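Local coordinates for protein 6-phospho-alpha-glucosidase (Merdibacter massiliensis, PDB 6VC6) that probably hydrolyses 6-phospho-alpha-glucosides to glucose 6-phosphate with the help of NAD and a manganese ion, as in other family 4 glycoside hydrolases, at residues A[179-184]-A[230-235]; A[188-193]-A[208-213]; A[202-207]-A[257-262]. All blocks are in the same frame, centred on the assembly; numbering follows the deposited sequence.

Along the chain come segments 179-184, 188-193, 202-207, 208-213, 230-235 and 257-262: interaction 2 is nested inside the loop closed by interaction 1, and interaction 3 crosses both. The three centres lie 15 to 16 Å apart, on the same side of the chain's centre. Interactions 2 and 3 belong to one three-stranded antiparallel sheet, strand 201-209 pairing with 191-196 in the one and with 259-260 in the other. Helix 172-184, which carries half of interaction 1, packs on that sheet through Val180, touching Leu191 and Leu259. Gln172 at its start lines the sugar-phosphate pocket and Cys170, just before it, binds the manganese, so this helix joins sheet to pocket.

Interaction 1: A[179-184]-A[230-235]; sequences SVSRLL and LPQDAE
Arg182 reaches from helix 172-184 across the turn 230-235 and closes on Glu235 with two nitrogens. NH1 meets Glu235 OE1 at 3.0 Å and NH2 meets Glu235 OE2 at 2.9 Å, the second bond nearly straight at 174°. Guanidinium and carboxylate lie almost coplanar, and both oxygens use their syn lone pairs: an end-on, bidentate salt bridge. Its length comes from a chain extended to NE, with CG anti to the backbone N (chi1 175°). NH1 gives a further bond to Gln232 O at 2.9 Å; the oxygen lies in the guanidinium plane, but NH1 stands above the plane of the carbonyl. Pro231 O sits over one guanidinium face, and Leu230 CD1 approaches NH2. With an alanine here, Glu235 would probably lose the mate of its charge and the Gln232 carbonyl this donor, freeing the turn to shift.

Gln232 lies alongside the helix, its extended side chain bringing NE2 to 3.8 Å from Ser181 OG. A water accepts from NE2 and donates weakly to that hydroxyl; Gln232 OE1 takes a hydrogen bond from Arg178, and Ser181 OG bonds to Arg178 O. Ser179 packs against Leu230 and Pro231, CB 3.3 Å from Leu230 O and OG 3.2 Å from Pro231 CA, while this hydroxyl bonds to Asn175 O one helical turn back. Pro231 to Ala234 form a type I beta turn, with a weak bond from Ala234 N to Pro231 O.

The turn lies in the loop between helix 217-227 and helix 239-246. Pro231 and Ala234 rest on Leu242 of the latter, Tyr245 touches Ser179 and Pro231, and helix 217-227 packs against Val180 and Leu183, wedging the end of helix 172-184 among these elements.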
ATOM      1  N   SER A 179       3.335  13.353  -9.579  1.00 41.97           N
ATOM      2  CA  SER A 179       4.634  13.658 -10.170  1.00 43.22           C
ATOM      3  C   SER A 179       4.480  14.162 -11.599  1.00 48.71           C
ATOM      4  O   SER A 179       5.218  15.055 -12.031  1.00 46.92           O
ATOM      5  CB  SER A 179       5.532  12.423 -10.130  1.00 45.42           C
ATOM      6  OG  SER A 179       5.829  12.051  -8.796  1.00 48.74           O
ATOM      7  N   VAL A 180       3.530  13.596 -12.346  1.00 44.49           N
ATOM      8  CA  VAL A 180       3.276  14.056 -13.708  1.00 40.22           C
ATOM      9  C   VAL A 180       2.749  15.486 -13.697  1.00 45.91           C
ATOM     10  O   VAL A 180       3.102  16.299 -14.561  1.00 43.73           O
ATOM     11  CB  VAL A 180       2.306  13.094 -14.418  1.00 42.40           C
ATOM     12  CG1 VAL A 180       1.698  13.748 -15.648  1.00 36.39           C
ATOM     13  CG2 VAL A 180       3.020  11.802 -14.792  1.00 40.20           C
ATOM     14  N   SER A 181       1.907  15.820 -12.716  1.00 40.99           N
ATOM     15  CA  SER A 181       1.376  17.176 -12.629  1.00 45.32           C
ATOM     16  C   SER A 181       2.481  18.198 -12.397  1.00 50.82           C
ATOM     17  O   SER A 181       2.407  19.319 -12.913  1.00 50.92           O
ATOM     18  CB  SER A 181       0.332  17.259 -11.517  1.00 44.30           C
ATOM     19  OG  SER A 181       0.942  17.241 -10.239  1.00 49.31           O
ATOM     20  N   ARG A 182       3.507  17.834 -11.624  1.00 49.39           N
ATOM     21  CA  ARG A 182       4.654  18.719 -11.459  1.00 49.43           C
ATOM     22  C   ARG A 182       5.460  18.812 -12.749  1.00 50.65           C
ATOM     23  O   ARG A 182       5.971  19.884 -13.095  1.00 54.49           O
ATOM     24  CB  ARG A 182       5.530  18.227 -10.306  1.00 50.15           C
ATOM     25  CG  ARG A 182       6.825  19.000 -10.124  1.00 52.75           C
ATOM     26  CD  ARG A 182       7.426  18.736  -8.755  1.00 51.15           C
ATOM     27  NE  ARG A 182       8.793  19.236  -8.649  1.00 49.52           N
ATOM     28  CZ  ARG A 182       9.432  19.422  -7.498  1.00 54.50           C
ATOM     29  NH1 ARG A 182       8.826  19.150  -6.351  1.00 55.27           N
ATOM     30  NH2 ARG A 182      10.676  19.881  -7.494  1.00 55.41           N
ATOM     31  N   LEU A 183       5.584  17.694 -13.469  1.00 47.87           N
ATOM     32  CA  LEU A 183       6.226  17.696 -14.779  1.00 45.78           C
ATOM     33  C   LEU A 183       5.572  18.707 -15.712  1.00 54.13           C
ATOM     34  O   LEU A 183       6.254  19.477 -16.397  1.00 49.88           O
ATOM     35  CB  LEU A 183       6.144  16.300 -15.394  1.00 47.56           C
ATOM     36  CG  LEU A 183       7.324  15.334 -15.376  1.00 58.17           C
ATOM     37  CD1 LEU A 183       7.095  14.301 -16.458  1.00 63.78           C
ATOM     38  CD2 LEU A 183       8.641  16.056 -15.586  1.00 52.86           C
ATOM     39  N   LEU A 184       4.242  18.714 -15.745  1.00 45.92           N
ATOM     40  CA  LEU A 184       3.477  19.466 -16.729  1.00 50.17           C
ATOM     41  C   LEU A 184       2.973  20.802 -16.203  1.00 51.08           C
ATOM     42  O   LEU A 184       2.370  21.562 -16.968  1.00 56.85           O
ATOM     43  CB  LEU A 184       2.288  18.626 -17.215  1.00 58.45           C
ATOM     44  CG  LEU A 184       2.472  17.628 -18.366  1.00 55.62           C
ATOM     45  CD1 LEU A 184       3.824  16.928 -18.324  1.00 54.58           C
ATOM     46  CD2 LEU A 184       1.345  16.605 -18.352  1.00 49.97           C
ATOM     47  N   LEU A 230      10.779  13.645 -11.262  1.00 45.80           N
ATOM     48  CA  LEU A 230      10.882  13.921  -9.841  1.00 50.25           C
ATOM     49  C   LEU A 230       9.559  13.632  -9.142  1.00 50.34           C
ATOM     50  O   LEU A 230       8.489  13.817  -9.731  1.00 51.41           O
ATOM     51  CB  LEU A 230      11.267  15.384  -9.583  1.00 51.46           C
ATOM     52  CG  LEU A 230      12.694  15.827  -9.907  1.00 53.52           C
ATOM     53  CD1 LEU A 230      12.856  17.317  -9.641  1.00 55.85           C
ATOM     54  CD2 LEU A 230      13.704  15.024  -9.105  1.00 46.82           C
ATOM     55  N   PRO A 231       9.596  13.178  -7.893  1.00 45.64           N
ATOM     56  CA  PRO A 231       8.363  13.115  -7.104  1.00 46.43           C
ATOM     57  C   PRO A 231       7.842  14.516  -6.828  1.00 51.43           C
ATOM     58  O   PRO A 231       8.597  15.491  -6.818  1.00 54.34           O
ATOM     59  CB  PRO A 231       8.795  12.410  -5.813  1.00 51.32           C
ATOM     60  CG  PRO A 231      10.264  12.649  -5.724  1.00 47.51           C
ATOM     61  CD  PRO A 231      10.768  12.701  -7.136  1.00 47.81           C
ATOM     62  N   GLN A 232       6.527  14.609  -6.610  1.00 50.37           N
ATOM     63  CA  GLN A 232       5.903  15.917  -6.432  1.00 54.63           C
ATOM     64  C   GLN A 232       6.439  16.632  -5.197  1.00 52.95           C
ATOM     65  O   GLN A 232       6.547  17.864  -5.189  1.00 51.68           O
ATOM     66  CB  GLN A 232       4.383  15.772  -6.348  1.00 50.68           C
ATOM     67  CG  GLN A 232       3.654  17.083  -6.069  1.00 45.88           C
ATOM     68  CD  GLN A 232       2.194  16.890  -5.710  1.00 50.51           C
ATOM     69  OE1 GLN A 232       1.864  16.199  -4.746  1.00 53.29           O
ATOM     70  NE2 GLN A 232       1.309  17.520  -6.474  1.00 51.83           N
ATOM     71  N   ASP A 233       6.788  15.882  -4.154  1.00 52.85           N
ATOM     72  CA  ASP A 233       7.356  16.432  -2.928  1.00 52.38           C
ATOM     73  C   ASP A 233       8.851  16.145  -2.836  1.00 51.13           C
ATOM     74  O   ASP A 233       9.376  15.849  -1.762  1.00 55.49           O
ATOM     75  CB  ASP A 233       6.628  15.883  -1.704  1.00 54.07           C
ATOM     76  CG  ASP A 233       6.460  14.374  -1.748  1.00 55.36           C
ATOM     77  OD1 ASP A 233       6.929  13.744  -2.719  1.00 59.77           O
ATOM     78  OD2 ASP A 233       5.859  13.815  -0.806  1.00 56.44           O
ATOM     79  N   ALA A 234       9.552  16.255  -3.971  1.00 48.46           N
ATOM     80  CA  ALA A 234      10.952  15.849  -4.058  1.00 52.52           C
ATOM     81  C   ALA A 234      11.845  16.554  -3.045  1.00 53.49           C
ATOM     82  O   ALA A 234      12.906  16.022  -2.698  1.00 58.71           O
ATOM     83  CB  ALA A 234      11.483  16.103  -5.469  1.00 46.78           C
ATOM     84  N   GLU A 235      11.446  17.731  -2.561  1.00 62.05           N
ATOM     85  CA  GLU A 235      12.293  18.467  -1.629  1.00 59.72           C
ATOM     86  C   GLU A 235      12.341  17.801  -0.258  1.00 58.05           C
ATOM     87  O   GLU A 235      13.326  17.963   0.471  1.00 60.74           O
ATOM     88  CB  GLU A 235      11.805  19.910  -1.504  1.00 60.28           C
ATOM     89  CG  GLU A 235      12.202  20.809  -2.668  1.00 54.45           C
ATOM     90  CD  GLU A 235      11.503  20.439  -3.963  1.00 63.53           C
ATOM     91  OE1 GLU A 235      10.291  20.136  -3.922  1.00 57.18           O
ATOM     92  OE2 GLU A 235      12.164  20.450  -5.023  1.00 60.87           O
TER
HETATM   93  O   HOH W   1       2.593  19.690  -8.527  1.00 51.35           O

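Interaction 2: A[188-193]-A[208-213]; sequences WEDLDP and YDRKTG
The open end of the antiparallel hairpin formed by strands 191-196 and 201-209 is held together here by paired backbones and one surface salt bridge. Asp192 and Tyr208 make a hydrogen-bonded pair: Asp192 N gives to Tyr208 O at 2.7 Å, in the carbonyl plane, and Tyr208 N returns to Asp192 O at 2.8 Å. Leu191 and Asp209 follow as a non-hydrogen-bonded pair, and Arg210 N then bonds to Asp190 O at 2.9 Å.

The Arg210 side chain leaves with CG anti to its own N (chi1 -176°) and bends at chi3, bringing NE back to Asp190 OD2 at 2.7 Å. This single-nitrogen grip is bent (135°): NE stands above the carboxylate plane, and the two flat groups are turned 46° apart. Asp192 OD1 rests 3.2 Å from Arg210 CA.

At the end of the strand, Asp209 OD2 accepts from Thr212 N and Thr212 OG1, both at 2.8 Å and from opposite faces of its carboxylate. Leu191 packs on Val180 of helix 172-184. The ladder is that of an antiparallel beta hairpin, whose second strand ends in an Asx motif.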
ATOM      1  N   TRP A 188      -2.997  17.961 -10.476  1.00 49.55           N
ATOM      2  CA  TRP A 188      -3.061  16.512 -10.626  1.00 52.17           C
ATOM      3  C   TRP A 188      -4.493  16.007 -10.713  1.00 51.69           C
ATOM      4  O   TRP A 188      -4.725  14.920 -11.256  1.00 47.70           O
ATOM      5  CB  TRP A 188      -2.319  15.829  -9.471  1.00 44.95           C
ATOM      6  CG  TRP A 188      -3.078  15.796  -8.182  1.00 48.97           C
ATOM      7  CD1 TRP A 188      -3.039  16.723  -7.182  1.00 52.97           C
ATOM      8  CD2 TRP A 188      -3.980  14.772  -7.744  1.00 49.67           C
ATOM      9  NE1 TRP A 188      -3.867  16.345  -6.151  1.00 49.57           N
ATOM     10  CE2 TRP A 188      -4.455  15.151  -6.473  1.00 52.07           C
ATOM     11  CE3 TRP A 188      -4.434  13.575  -8.306  1.00 50.95           C
ATOM     12  CZ2 TRP A 188      -5.362  14.375  -5.754  1.00 53.49           C
ATOM     13  CZ3 TRP A 188      -5.333  12.807  -7.592  1.00 51.92           C
ATOM     14  CH2 TRP A 188      -5.789  13.209  -6.331  1.00 53.47           C
ATOM     15  N   GLU A 189      -5.459  16.775 -10.208  1.00 51.82           N
ATOM     16  CA  GLU A 189      -6.864  16.400 -10.304  1.00 54.54           C
ATOM     17  C   GLU A 189      -7.424  16.552 -11.714  1.00 49.33           C
ATOM     18  O   GLU A 189      -8.575  16.166 -11.944  1.00 48.99           O
ATOM     19  CB  GLU A 189      -7.692  17.235  -9.326  1.00 58.05           C
ATOM     20  CG  GLU A 189      -7.597  16.776  -7.881  1.00 59.03           C
ATOM     21  CD  GLU A 189      -6.938  17.810  -6.987  1.00 72.25           C
ATOM     22  OE1 GLU A 189      -7.595  18.283  -6.035  1.00 79.86           O
ATOM     23  OE2 GLU A 189      -5.761  18.145  -7.233  1.00 74.98           O
ATOM     24  N   ASP A 190      -6.652  17.095 -12.656  1.00 45.93           N
ATOM     25  CA  ASP A 190      -7.095  17.270 -14.032  1.00 54.27           C
ATOM     26  C   ASP A 190      -6.483  16.242 -14.977  1.00 52.96           C
ATOM     27  O   ASP A 190      -6.418  16.481 -16.188  1.00 46.51           O
ATOM     28  CB  ASP A 190      -6.774  18.686 -14.512  1.00 56.44           C
ATOM     29  CG  ASP A 190      -7.564  19.744 -13.767  1.00 57.60           C
ATOM     30  OD1 ASP A 190      -6.999  20.821 -13.484  1.00 65.56           O
ATOM     31  OD2 ASP A 190      -8.750  19.497 -13.464  1.00 55.42           O
ATOM     32  N   LEU A 191      -6.032  15.106 -14.451  1.00 47.50           N
ATOM     33  CA  LEU A 191      -5.457  14.034 -15.250  1.00 46.70           C
ATOM     34  C   LEU A 191      -6.349  12.804 -15.161  1.00 46.43           C
ATOM     35  O   LEU A 191      -6.727  12.385 -14.062  1.00 45.07           O
ATOM     36  CB  LEU A 191      -4.040  13.697 -14.777  1.00 41.67           C
ATOM     37  CG  LEU A 191      -3.043  14.855 -14.703  1.00 42.04           C
ATOM     38  CD1 LEU A 191      -1.816  14.455 -13.896  1.00 40.56           C
ATOM     39  CD2 LEU A 191      -2.644  15.315 -16.096  1.00 41.07           C
ATOM     40  N   ASP A 192      -6.686  12.232 -16.317  1.00 43.75           N
ATOM     41  CA  ASP A 192      -7.519  11.035 -16.382  1.00 50.71           C
ATOM     42  C   ASP A 192      -6.689   9.868 -16.896  1.00 43.61           C
ATOM     43  O   ASP A 192      -6.452   9.760 -18.111  1.00 37.46           O
ATOM     44  CB  ASP A 192      -8.735  11.265 -17.284  1.00 45.60           C
ATOM     45  CG  ASP A 192      -9.703  12.277 -16.707  1.00 53.16           C
ATOM     46  OD1 ASP A 192     -10.211  13.119 -17.476  1.00 59.48           O
ATOM     47  OD2 ASP A 192      -9.953  12.234 -15.484  1.00 60.95           O
ATOM     48  N   PRO A 193      -6.223   8.974 -16.031  1.00 41.90           N
ATOM     49  CA  PRO A 193      -5.352   7.885 -16.473  1.00 41.44           C
ATOM     50  C   PRO A 193      -6.120   6.640 -16.898  1.00 44.79           C
ATOM     51  O   PRO A 193      -7.261   6.400 -16.494  1.00 38.48           O
ATOM     52  CB  PRO A 193      -4.513   7.597 -15.221  1.00 38.88           C
ATOM     53  CG  PRO A 193      -5.452   7.890 -14.096  1.00 49.20           C
ATOM     54  CD  PRO A 193      -6.348   9.019 -14.562  1.00 43.38           C
ATOM     55  N   TYR A 208      -4.906  11.252 -19.978  1.00 45.77           N
ATOM     56  CA  TYR A 208      -5.747  12.207 -20.683  1.00 46.09           C
ATOM     57  C   TYR A 208      -5.947  13.476 -19.865  1.00 45.13           C
ATOM     58  O   TYR A 208      -6.084  13.428 -18.639  1.00 46.29           O
ATOM     59  CB  TYR A 208      -7.111  11.591 -20.999  1.00 40.40           C
ATOM     60  CG  TYR A 208      -7.077  10.458 -22.000  1.00 43.63           C
ATOM     61  CD1 TYR A 208      -7.516   9.187 -21.652  1.00 39.64           C
ATOM     62  CD2 TYR A 208      -6.618  10.661 -23.295  1.00 39.68           C
ATOM     63  CE1 TYR A 208      -7.495   8.149 -22.565  1.00 38.35           C
ATOM     64  CE2 TYR A 208      -6.592   9.628 -24.215  1.00 40.46           C
ATOM     65  CZ  TYR A 208      -7.031   8.375 -23.844  1.00 41.92           C
ATOM     66  OH  TYR A 208      -7.007   7.344 -24.755  1.00 39.71           O
ATOM     67  N   ASP A 209      -5.968  14.613 -20.557  1.00 49.67           N
ATOM     68  CA  ASP A 209      -6.371  15.862 -19.931  1.00 51.42           C
ATOM     69  C   ASP A 209      -7.868  15.833 -19.649  1.00 52.04           C
ATOM     70  O   ASP A 209      -8.658  15.351 -20.465  1.00 54.67           O
ATOM     71  CB  ASP A 209      -6.018  17.045 -20.833  1.00 49.97           C
ATOM     72  CG  ASP A 209      -6.567  18.360 -20.314  1.00 55.15           C
ATOM     73  OD1 ASP A 209      -6.135  18.800 -19.228  1.00 60.21           O
ATOM     74  OD2 ASP A 209      -7.427  18.957 -20.995  1.00 57.37           O
ATOM     75  N   ARG A 210      -8.258  16.345 -18.480  1.00 48.83           N
ATOM     76  CA  ARG A 210      -9.647  16.253 -18.036  1.00 54.18           C
ATOM     77  C   ARG A 210     -10.583  17.024 -18.960  1.00 56.53           C
ATOM     78  O   ARG A 210     -11.628  16.508 -19.373  1.00 55.78           O
ATOM     79  CB  ARG A 210      -9.779  16.762 -16.602  1.00 54.14           C
ATOM     80  CG  ARG A 210     -11.181  16.609 -16.032  1.00 51.39           C
ATOM     81  CD  ARG A 210     -11.419  17.547 -14.861  1.00 56.49           C
ATOM     82  NE  ARG A 210     -10.845  18.871 -15.085  1.00 59.31           N
ATOM     83  CZ  ARG A 210     -11.541  19.937 -15.468  1.00 63.72           C
ATOM     84  NH1 ARG A 210     -10.930  21.100 -15.645  1.00 67.05           N
ATOM     85  NH2 ARG A 210     -12.849  19.844 -15.673  1.00 63.16           N
ATOM     86  N   LYS A 211     -10.232  18.276 -19.253  1.00 56.91           N
ATOM     87  CA  LYS A 211     -11.128  19.152 -20.002  1.00 61.68           C
ATOM     88  C   LYS A 211     -11.192  18.757 -21.472  1.00 53.27           C
ATOM     89  O   LYS A 211     -12.280  18.602 -22.038  1.00 62.29           O
ATOM     90  CB  LYS A 211     -10.684  20.605 -19.852  1.00 65.13           C
ATOM     91  CG  LYS A 211     -11.793  21.619 -20.065  1.00 75.18           C
ATOM     92  CD  LYS A 211     -13.135  21.072 -19.607  1.00 71.49           C
ATOM     93  CE  LYS A 211     -14.056  22.187 -19.147  1.00 72.33           C
ATOM     94  NZ  LYS A 211     -15.106  21.687 -18.218  1.00 73.11           N
ATOM     95  N   THR A 212     -10.028  18.608 -22.105  1.00 50.54           N
ATOM     96  CA  THR A 212      -9.956  18.422 -23.549  1.00 51.56           C
ATOM     97  C   THR A 212      -9.846  16.966 -23.980  1.00 51.99           C
ATOM     98  O   THR A 212     -10.195  16.650 -25.122  1.00 43.89           O
ATOM     99  CB  THR A 212      -8.767  19.201 -24.122  1.00 55.56           C
ATOM    100  OG1 THR A 212      -7.544  18.572 -23.721  1.00 57.53           O
ATOM    101  CG2 THR A 212      -8.782  20.637 -23.615  1.00 50.16           C
ATOM    102  N   GLY A 213      -9.368  16.078 -23.112  1.00 53.90           N
ATOM    103  CA  GLY A 213      -9.239  14.682 -23.472  1.00 44.62           C
ATOM    104  C   GLY A 213      -8.025  14.339 -24.304  1.00 47.26           C
ATOM    105  O   GLY A 213      -7.905  13.191 -24.748  1.00 42.08           O
TER

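Interaction 3: A[202-207]-A[257-262]; sequences GWFTHV and DFLPNT
Trp203 and Phe258 both set CG anti to the carbonyl carbon (chi1 -65° and -53°), and their CB atoms meet at 3.7 Å with the side chains crossing at about a right angle. Thr205 holds CG2 in the same relation to its own carbonyl carbon, which lays this methyl over the centre of the Phe258 ring, 3.7 Å from the centroid and only 7° off the normal, a CH-pi contact. Asp257 CB lies over the opposite face, nearer the rim. Trp203 CD1 touches Pro260 CB at 3.9 Å. Beyond them, Tyr380 of helix 378-400 meets Trp203 edge-to-face.

Phe204 and Leu259 run side by side, CB to CB 3.9 Å, on the other face of the sheet, against Ile176 of helix 172-184. Their backbones form a hydrogen-bonded antiparallel pair: Phe204 N to Leu259 O is 2.7 Å and nearly straight, and Leu259 N returns to Phe204 O at 3.0 Å. Leu259 O also lies at the Phe204 ring edge. Next, Asn261 N bonds to Gly202 O at 2.9 Å.

At Thr205 and His206 a classic bulge opposite Val194 turns the strand. Three backbone bonds of the ladder thus run between largely apolar side chains and fix the strand leading to Asn261, whose OD1 caps the N-H of the pocket residue Tyr263; the Asn261 side chain is about 7 Å from the manganese and from the sugar phosphate.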
ATOM      1  N   GLY A 202       2.539  -2.129 -12.488  1.00 37.63           N
ATOM      2  CA  GLY A 202       1.558  -1.658 -13.448  1.00 36.38           C
ATOM      3  C   GLY A 202       2.119  -0.614 -14.385  1.00 41.40           C
ATOM      4  O   GLY A 202       3.262  -0.169 -14.257  1.00 34.42           O
ATOM      5  N   TRP A 203       1.278  -0.220 -15.340  1.00 35.72           N
ATOM      6  CA  TRP A 203       1.652   0.736 -16.371  1.00 35.15           C
ATOM      7  C   TRP A 203       0.463   1.625 -16.700  1.00 35.76           C
ATOM      8  O   TRP A 203      -0.691   1.189 -16.656  1.00 37.25           O
ATOM      9  CB  TRP A 203       2.129   0.033 -17.650  1.00 36.73           C
ATOM     10  CG  TRP A 203       3.394  -0.748 -17.487  1.00 37.87           C
ATOM     11  CD1 TRP A 203       4.664  -0.309 -17.721  1.00 38.05           C
ATOM     12  CD2 TRP A 203       3.513  -2.110 -17.060  1.00 42.75           C
ATOM     13  NE1 TRP A 203       5.567  -1.312 -17.464  1.00 38.94           N
ATOM     14  CE2 TRP A 203       4.886  -2.429 -17.057  1.00 37.13           C
ATOM     15  CE3 TRP A 203       2.592  -3.090 -16.678  1.00 36.53           C
ATOM     16  CZ2 TRP A 203       5.360  -3.685 -16.688  1.00 36.75           C
ATOM     17  CZ3 TRP A 203       3.065  -4.338 -16.311  1.00 41.85           C
ATOM     18  CH2 TRP A 203       4.437  -4.624 -16.318  1.00 30.10           C
ATOM     19  N   PHE A 204       0.758   2.879 -17.032  1.00 32.31           N
ATOM     20  CA  PHE A 204      -0.238   3.817 -17.529  1.00 35.43           C
ATOM     21  C   PHE A 204      -0.186   3.815 -19.051  1.00 35.71           C
ATOM     22  O   PHE A 204       0.832   4.197 -19.640  1.00 35.95           O
ATOM     23  CB  PHE A 204       0.009   5.226 -16.989  1.00 36.78           C
ATOM     24  CG  PHE A 204      -0.253   5.372 -15.517  1.00 33.92           C
ATOM     25  CD1 PHE A 204      -1.492   5.785 -15.059  1.00 36.59           C
ATOM     26  CD2 PHE A 204       0.744   5.108 -14.591  1.00 32.17           C
ATOM     27  CE1 PHE A 204      -1.739   5.924 -13.706  1.00 34.20           C
ATOM     28  CE2 PHE A 204       0.505   5.248 -13.235  1.00 33.37           C
ATOM     29  CZ  PHE A 204      -0.738   5.655 -12.794  1.00 37.00           C
ATOM     30  N   THR A 205      -1.275   3.381 -19.686  1.00 31.96           N
ATOM     31  CA  THR A 205      -1.342   3.354 -21.140  1.00 36.92           C
ATOM     32  C   THR A 205      -1.794   4.679 -21.739  1.00 38.01           C
ATOM     33  O   THR A 205      -1.482   4.954 -22.903  1.00 37.40           O
ATOM     34  CB  THR A 205      -2.281   2.239 -21.611  1.00 39.66           C
ATOM     35  OG1 THR A 205      -3.619   2.526 -21.183  1.00 35.57           O
ATOM     36  CG2 THR A 205      -1.846   0.899 -21.035  1.00 37.89           C
ATOM     37  N   HIS A 206      -2.519   5.497 -20.978  1.00 38.53           N
ATOM     38  CA  HIS A 206      -2.929   6.818 -21.426  1.00 37.40           C
ATOM     39  C   HIS A 206      -2.993   7.746 -20.223  1.00 38.22           C
ATOM     40  O   HIS A 206      -3.278   7.314 -19.103  1.00 39.82           O
ATOM     41  CB  HIS A 206      -4.291   6.792 -22.134  1.00 42.98           C
ATOM     42  CG  HIS A 206      -4.321   5.939 -23.363  1.00 40.98           C
ATOM     43  ND1 HIS A 206      -3.744   6.325 -24.554  1.00 41.91           N
ATOM     44  CD2 HIS A 206      -4.863   4.718 -23.587  1.00 37.39           C
ATOM     45  CE1 HIS A 206      -3.927   5.379 -25.457  1.00 39.86           C
ATOM     46  NE2 HIS A 206      -4.603   4.392 -24.896  1.00 44.47           N
ATOM     47  N   VAL A 207      -2.715   9.026 -20.466  1.00 40.74           N
ATOM     48  CA  VAL A 207      -2.843  10.076 -19.454  1.00 42.55           C
ATOM     49  C   VAL A 207      -3.586  11.224 -20.132  1.00 45.43           C
ATOM     50  O   VAL A 207      -2.980  12.077 -20.789  1.00 44.96           O
ATOM     51  CB  VAL A 207      -1.493  10.538 -18.897  1.00 42.53           C
ATOM     52  CG1 VAL A 207      -1.700  11.577 -17.803  1.00 40.33           C
ATOM     53  CG2 VAL A 207      -0.695   9.355 -18.363  1.00 41.58           C
ATOM     54  N   ASP A 257       6.593   2.563 -24.483  1.00 41.46           N
ATOM     55  CA  ASP A 257       5.158   2.540 -24.748  1.00 43.29           C
ATOM     56  C   ASP A 257       4.369   3.189 -23.614  1.00 44.06           C
ATOM     57  O   ASP A 257       3.622   4.150 -23.832  1.00 39.02           O
ATOM     58  CB  ASP A 257       4.688   1.102 -24.980  1.00 44.25           C
ATOM     59  CG  ASP A 257       5.062   0.583 -26.354  1.00 52.74           C
ATOM     60  OD1 ASP A 257       5.751   1.312 -27.100  1.00 52.57           O
ATOM     61  OD2 ASP A 257       4.664  -0.551 -26.692  1.00 56.58           O
ATOM     62  N   PHE A 258       4.520   2.677 -22.395  1.00 40.86           N
ATOM     63  CA  PHE A 258       3.666   3.062 -21.282  1.00 40.59           C
ATOM     64  C   PHE A 258       4.477   3.704 -20.163  1.00 41.94           C
ATOM     65  O   PHE A 258       5.671   3.432 -20.000  1.00 41.53           O
ATOM     66  CB  PHE A 258       2.903   1.850 -20.731  1.00 39.12           C
ATOM     67  CG  PHE A 258       2.142   1.083 -21.777  1.00 38.29           C
ATOM     68  CD1 PHE A 258       1.508   1.742 -22.818  1.00 40.34           C
ATOM     69  CD2 PHE A 258       2.061  -0.299 -21.717  1.00 39.95           C
ATOM     70  CE1 PHE A 258       0.810   1.038 -23.781  1.00 38.74           C
ATOM     71  CE2 PHE A 258       1.362  -1.008 -22.677  1.00 36.78           C
ATOM     72  CZ  PHE A 258       0.736  -0.339 -23.710  1.00 35.40           C
ATOM     73  N   LEU A 259       3.808   4.556 -19.391  1.00 39.85           N
ATOM     74  CA  LEU A 259       4.416   5.163 -18.214  1.00 40.16           C
ATOM     75  C   LEU A 259       4.397   4.164 -17.063  1.00 34.91           C
ATOM     76  O   LEU A 259       3.316   3.715 -16.667  1.00 37.82           O
ATOM     77  CB  LEU A 259       3.671   6.435 -17.827  1.00 39.81           C
ATOM     78  CG  LEU A 259       4.092   7.143 -16.537  1.00 38.73           C
ATOM     79  CD1 LEU A 259       5.445   7.815 -16.705  1.00 42.45           C
ATOM     80  CD2 LEU A 259       3.038   8.158 -16.120  1.00 41.61           C
ATOM     81  N   PRO A 260       5.548   3.794 -16.503  1.00 37.30           N
ATOM     82  CA  PRO A 260       5.585   2.678 -15.553  1.00 39.37           C
ATOM     83  C   PRO A 260       5.387   3.086 -14.102  1.00 38.96           C
ATOM     84  O   PRO A 260       5.807   4.156 -13.657  1.00 39.88           O
ATOM     85  CB  PRO A 260       6.998   2.118 -15.763  1.00 41.89           C
ATOM     86  CG  PRO A 260       7.812   3.333 -16.087  1.00 42.54           C
ATOM     87  CD  PRO A 260       6.899   4.289 -16.828  1.00 37.09           C
ATOM     88  N   ASN A 261       4.717   2.204 -13.363  1.00 37.27           N
ATOM     89  CA  ASN A 261       4.780   2.239 -11.909  1.00 40.57           C
ATOM     90  C   ASN A 261       6.237   2.128 -11.480  1.00 38.28           C
ATOM     91  O   ASN A 261       6.985   1.305 -12.012  1.00 36.36           O
ATOM     92  CB  ASN A 261       3.948   1.090 -11.329  1.00 37.22           C
ATOM     93  CG  ASN A 261       3.769   1.186  -9.825  1.00 37.83           C
ATOM     94  OD1 ASN A 261       4.738   1.289  -9.073  1.00 34.26           O
ATOM     95  ND2 ASN A 261       2.518   1.134  -9.379  1.00 36.04           N
ATOM     96  N   THR A 262       6.648   2.968 -10.524  1.00 36.12           N
ATOM     97  CA  THR A 262       8.059   3.011 -10.149  1.00 41.22           C
ATOM     98  C   THR A 262       8.550   1.688  -9.577  1.00 39.58           C
ATOM     99  O   THR A 262       9.763   1.452  -9.548  1.00 39.34           O
ATOM    100  CB  THR A 262       8.321   4.134  -9.142  1.00 37.31           C
ATOM    101  OG1 THR A 262       7.699   3.818  -7.891  1.00 42.36           O
ATOM    102  CG2 THR A 262       7.779   5.456  -9.664  1.00 40.45           C
TER